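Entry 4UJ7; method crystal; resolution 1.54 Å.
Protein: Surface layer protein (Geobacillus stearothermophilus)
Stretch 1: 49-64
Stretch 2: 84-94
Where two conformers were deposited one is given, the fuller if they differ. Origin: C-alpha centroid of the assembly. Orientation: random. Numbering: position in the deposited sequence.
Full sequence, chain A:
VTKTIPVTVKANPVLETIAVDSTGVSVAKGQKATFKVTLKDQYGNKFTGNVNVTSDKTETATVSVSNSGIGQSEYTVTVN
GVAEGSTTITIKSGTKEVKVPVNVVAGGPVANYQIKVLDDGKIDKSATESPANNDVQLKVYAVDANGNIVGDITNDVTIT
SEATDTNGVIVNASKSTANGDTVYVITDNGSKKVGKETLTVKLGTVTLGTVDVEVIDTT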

# COMPACT_ATOMS: atom_id res chain seq x y z
N GLY A 49 -2.77 -18.17 7.00
CA GLY A 49 -2.81 -18.22 8.46
C GLY A 49 -3.28 -16.89 8.99
O GLY A 49 -3.33 -15.91 8.24
N ASN A 50 -3.62 -16.85 10.28
CA ASN A 50 -4.13 -15.61 10.89
C ASN A 50 -3.01 -14.89 11.60
O ASN A 50 -2.00 -15.51 11.98
CB ASN A 50 -5.26 -15.94 11.87
CG ASN A 50 -6.30 -16.85 11.25
OD1 ASN A 50 -6.71 -16.66 10.10
ND2 ASN A 50 -6.70 -17.89 11.99
N VAL A 51 -3.17 -13.57 11.78
CA VAL A 51 -2.14 -12.75 12.42
C VAL A 51 -2.70 -11.77 13.45
O VAL A 51 -3.81 -11.23 13.31
CB VAL A 51 -1.28 -11.93 11.40
CG1 VAL A 51 -0.50 -12.84 10.47
CG2 VAL A 51 -2.12 -10.93 10.62
N ASN A 52 -1.91 -11.56 14.50
CA ASN A 52 -2.11 -10.48 15.46
C ASN A 52 -1.07 -9.43 15.29
O ASN A 52 0.10 -9.73 15.01
CB ASN A 52 -2.00 -11.01 16.87
CG ASN A 52 -3.21 -11.74 17.28
OD1 ASN A 52 -4.26 -11.11 17.58
ND2 ASN A 52 -3.13 -13.07 17.25
N VAL A 53 -1.48 -8.18 15.43
CA VAL A 53 -0.58 -7.03 15.43
C VAL A 53 -0.83 -6.23 16.69
O VAL A 53 -1.99 -5.93 17.04
CB VAL A 53 -0.71 -6.12 14.17
CG1 VAL A 53 -0.31 -6.90 12.92
CG2 VAL A 53 -2.12 -5.52 14.04
N THR A 54 0.26 -5.90 17.37
CA THR A 54 0.21 -5.14 18.61
C THR A 54 1.34 -4.13 18.66
O THR A 54 2.48 -4.42 18.26
CB THR A 54 0.33 -6.04 19.86
OG1 THR A 54 1.52 -6.83 19.78
CG2 THR A 54 -0.89 -6.93 20.04
N SER A 55 1.02 -2.94 19.13
CA SER A 55 2.02 -1.92 19.40
C SER A 55 2.44 -2.07 20.85
O SER A 55 1.59 -2.22 21.73
CB SER A 55 1.45 -0.52 19.20
OG SER A 55 2.38 0.43 19.67
N ASP A 56 3.73 -1.97 21.09
CA ASP A 56 4.21 -2.18 22.43
C ASP A 56 4.22 -0.87 23.25
O ASP A 56 4.60 -0.88 24.41
CB ASP A 56 5.52 -2.96 22.36
CG ASP A 56 5.34 -4.31 21.64
OD1 ASP A 56 4.63 -5.19 22.19
OD2 ASP A 56 5.86 -4.50 20.52
N LYS A 57 3.73 0.22 22.63
CA LYS A 57 3.49 1.51 23.28
C LYS A 57 2.41 2.31 22.51
O LYS A 57 2.71 3.11 21.61
CB LYS A 57 4.79 2.30 23.38
CG LYS A 57 5.16 2.79 24.77
CD LYS A 57 6.59 3.29 24.81
CE LYS A 57 7.17 3.25 26.22
NZ LYS A 57 7.45 1.86 26.68
N THR A 58 1.15 2.09 22.87
CA THR A 58 0.03 2.72 22.14
C THR A 58 -0.02 4.25 22.26
O THR A 58 -0.62 4.92 21.42
CB THR A 58 -1.34 2.10 22.50
OG1 THR A 58 -1.52 2.15 23.93
CG2 THR A 58 -1.44 0.66 22.03
N GLU A 59 0.60 4.80 23.31
CA GLU A 59 0.67 6.26 23.43
C GLU A 59 1.58 6.87 22.36
O GLU A 59 1.45 8.05 22.03
CB GLU A 59 1.09 6.71 24.84
CG GLU A 59 2.56 6.56 25.17
CD GLU A 59 2.90 5.23 25.82
OE1 GLU A 59 2.17 4.24 25.58
OE2 GLU A 59 3.90 5.17 26.57
N THR A 60 2.49 6.05 21.80
CA THR A 60 3.40 6.46 20.73
C THR A 60 2.80 6.18 19.35
O THR A 60 2.76 7.07 18.51
CB THR A 60 4.78 5.77 20.87
OG1 THR A 60 5.36 6.15 22.14
CG2 THR A 60 5.73 6.21 19.74
N ALA A 61 2.34 4.94 19.14
CA ALA A 61 1.75 4.54 17.86
C ALA A 61 0.70 3.46 18.07
O ALA A 61 0.86 2.60 18.92
CB ALA A 61 2.82 4.00 16.90
N THR A 62 -0.36 3.52 17.27
CA THR A 62 -1.34 2.43 17.24
C THR A 62 -1.28 1.67 15.92
O THR A 62 -0.68 2.16 14.94
CB THR A 62 -2.78 2.91 17.48
OG1 THR A 62 -3.14 3.85 16.48
CG2 THR A 62 -2.90 3.57 18.86
N VAL A 63 -1.90 0.50 15.88
CA VAL A 63 -1.73 -0.38 14.73
C VAL A 63 -3.01 -1.17 14.43
O VAL A 63 -3.80 -1.48 15.33
CB VAL A 63 -0.53 -1.33 14.94
CG1 VAL A 63 -0.81 -2.35 16.04
CG2 VAL A 63 -0.14 -2.02 13.64
N SER A 64 -3.22 -1.47 13.15
CA SER A 64 -4.32 -2.32 12.74
C SER A 64 -3.90 -3.14 11.54
O SER A 64 -2.84 -2.89 10.95
CB SER A 64 -5.55 -1.47 12.40
OG SER A 64 -5.28 -0.61 11.31
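Stretch 2 (84-94) EGSTTITIKSG

One carboxylate oxygen, D56 OD2, gathers two threonine hydroxyls of stretch 2: T88 OG1 donates to it at 2.6 Å and T90 OG1 at 2.8 Å, just where stretch 1 leaves the sheet. Stretch 2 is extended, a strand from G85 to S93, and runs antiparallel to strand 52-55; the axes approach to 4.6 Å, with 164° between their N-to-C directions. The register pairs N52 with K92 and T54 with T90 as hydrogen-bonded pairs, CA to CA 5.2 Å in each, and V53 with I91 and S55 with I89 as non-hydrogen-bonded pairs, CA to CA 4.6 Å. N52 N reaches K92 O at 2.9 Å and K92 N returns to N52 O at 2.9 Å; T54 N binds T90 O at 3.0 Å and T90 N binds T54 O at 2.8 Å. D56 N to T88 O, 3.0 Å, carries the ladder one step beyond the strand. At the other end S93 OG, chi1 t, donates to N50 O at 2.6 Å.

The face bearing V53, S55, I89 and I91 is largely apolar: V53 CG1 lies 3.9 Å from I91 CG1, and I89, m at both chi angles, brings CD1 to 3.8 Å from V63 CB and 4.0 Å from S55 CB. On the face of N52, T54, T90 and K92, a water bridges T54 OG1 and T90 O, 3.0 Å from each, while the end of K92 leads away.

Past D56 the backbones diverge, CA to CA 6.0 Å between K57 and T87. T60 nevertheless returns to stretch 2, its CG2 3.6 Å from G85 C. An ideal CB on G85 would point toward stretch 1 and sit only 3.2 Å from T60 OG1. A second water links T60 OG1 (2.9 Å) to E84 O (2.6 Å).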

# COMPACT_ATOMS: atom_id res chain seq x y z
N GLU A 84 5.37 11.69 19.47
CA GLU A 84 6.80 11.49 19.23
C GLU A 84 7.39 10.46 20.18
O GLU A 84 7.10 10.45 21.38
CB GLU A 84 7.57 12.81 19.32
CG GLU A 84 7.14 13.84 18.28
CD GLU A 84 7.90 15.15 18.40
OE1 GLU A 84 9.13 15.10 18.60
OE2 GLU A 84 7.26 16.22 18.31
N GLY A 85 8.21 9.57 19.63
CA GLY A 85 8.80 8.47 20.38
C GLY A 85 9.12 7.30 19.48
O GLY A 85 8.83 7.32 18.28
N SER A 86 9.74 6.28 20.07
CA SER A 86 10.04 5.04 19.38
C SER A 86 9.35 3.87 20.05
O SER A 86 9.17 3.86 21.28
CB SER A 86 11.55 4.80 19.34
OG SER A 86 12.18 5.78 18.55
N THR A 87 8.96 2.88 19.25
CA THR A 87 8.38 1.64 19.77
C THR A 87 8.53 0.51 18.76
O THR A 87 9.35 0.60 17.85
CB THR A 87 6.91 1.83 20.25
OG1 THR A 87 6.50 0.67 21.00
CG2 THR A 87 5.95 2.07 19.09
N THR A 88 7.77 -0.57 18.94
CA THR A 88 7.82 -1.71 18.02
C THR A 88 6.39 -2.21 17.76
O THR A 88 5.53 -2.11 18.66
CB THR A 88 8.75 -2.85 18.53
OG1 THR A 88 8.15 -3.51 19.64
CG2 THR A 88 10.11 -2.30 18.99
N ILE A 89 6.12 -2.68 16.55
CA ILE A 89 4.93 -3.46 16.21
C ILE A 89 5.32 -4.94 16.25
O ILE A 89 6.25 -5.38 15.54
CB ILE A 89 4.35 -3.17 14.79
CG1 ILE A 89 3.98 -1.70 14.54
CG2 ILE A 89 3.12 -4.06 14.50
CD1 ILE A 89 3.21 -1.01 15.66
N THR A 90 4.62 -5.71 17.07
CA THR A 90 4.82 -7.15 17.11
C THR A 90 3.75 -7.81 16.27
O THR A 90 2.54 -7.61 16.49
CB THR A 90 4.82 -7.69 18.56
OG1 THR A 90 5.87 -7.08 19.31
CG2 THR A 90 4.98 -9.21 18.57
N ILE A 91 4.17 -8.59 15.28
CA ILE A 91 3.26 -9.35 14.43
C ILE A 91 3.46 -10.81 14.79
O ILE A 91 4.58 -11.32 14.70
CB ILE A 91 3.59 -9.08 12.95
CG1 ILE A 91 3.48 -7.58 12.66
CG2 ILE A 91 2.70 -9.89 12.06
CD1 ILE A 91 4.38 -7.13 11.53
N LYS A 92 2.39 -11.49 15.20
CA LYS A 92 2.48 -12.88 15.68
C LYS A 92 1.49 -13.79 14.98
O LYS A 92 0.32 -13.42 14.75
CB LYS A 92 2.25 -12.94 17.20
CG LYS A 92 2.81 -14.17 17.92
CD LYS A 92 2.89 -13.93 19.43
CE LYS A 92 4.04 -12.99 19.82
NZ LYS A 92 3.97 -12.33 21.17
N SER A 93 1.95 -14.99 14.67
CA SER A 93 1.09 -16.06 14.18
C SER A 93 1.61 -17.39 14.71
O SER A 93 2.72 -17.79 14.38
CB SER A 93 1.08 -16.08 12.66
OG SER A 93 0.11 -17.01 12.21
N GLY A 94 0.82 -18.07 15.55
CA GLY A 94 1.29 -19.29 16.19
C GLY A 94 2.56 -19.01 16.97
O GLY A 94 2.60 -18.09 17.76
O HOH W 1 0.94 -9.34 18.30
O HOH W 2 5.49 8.96 22.86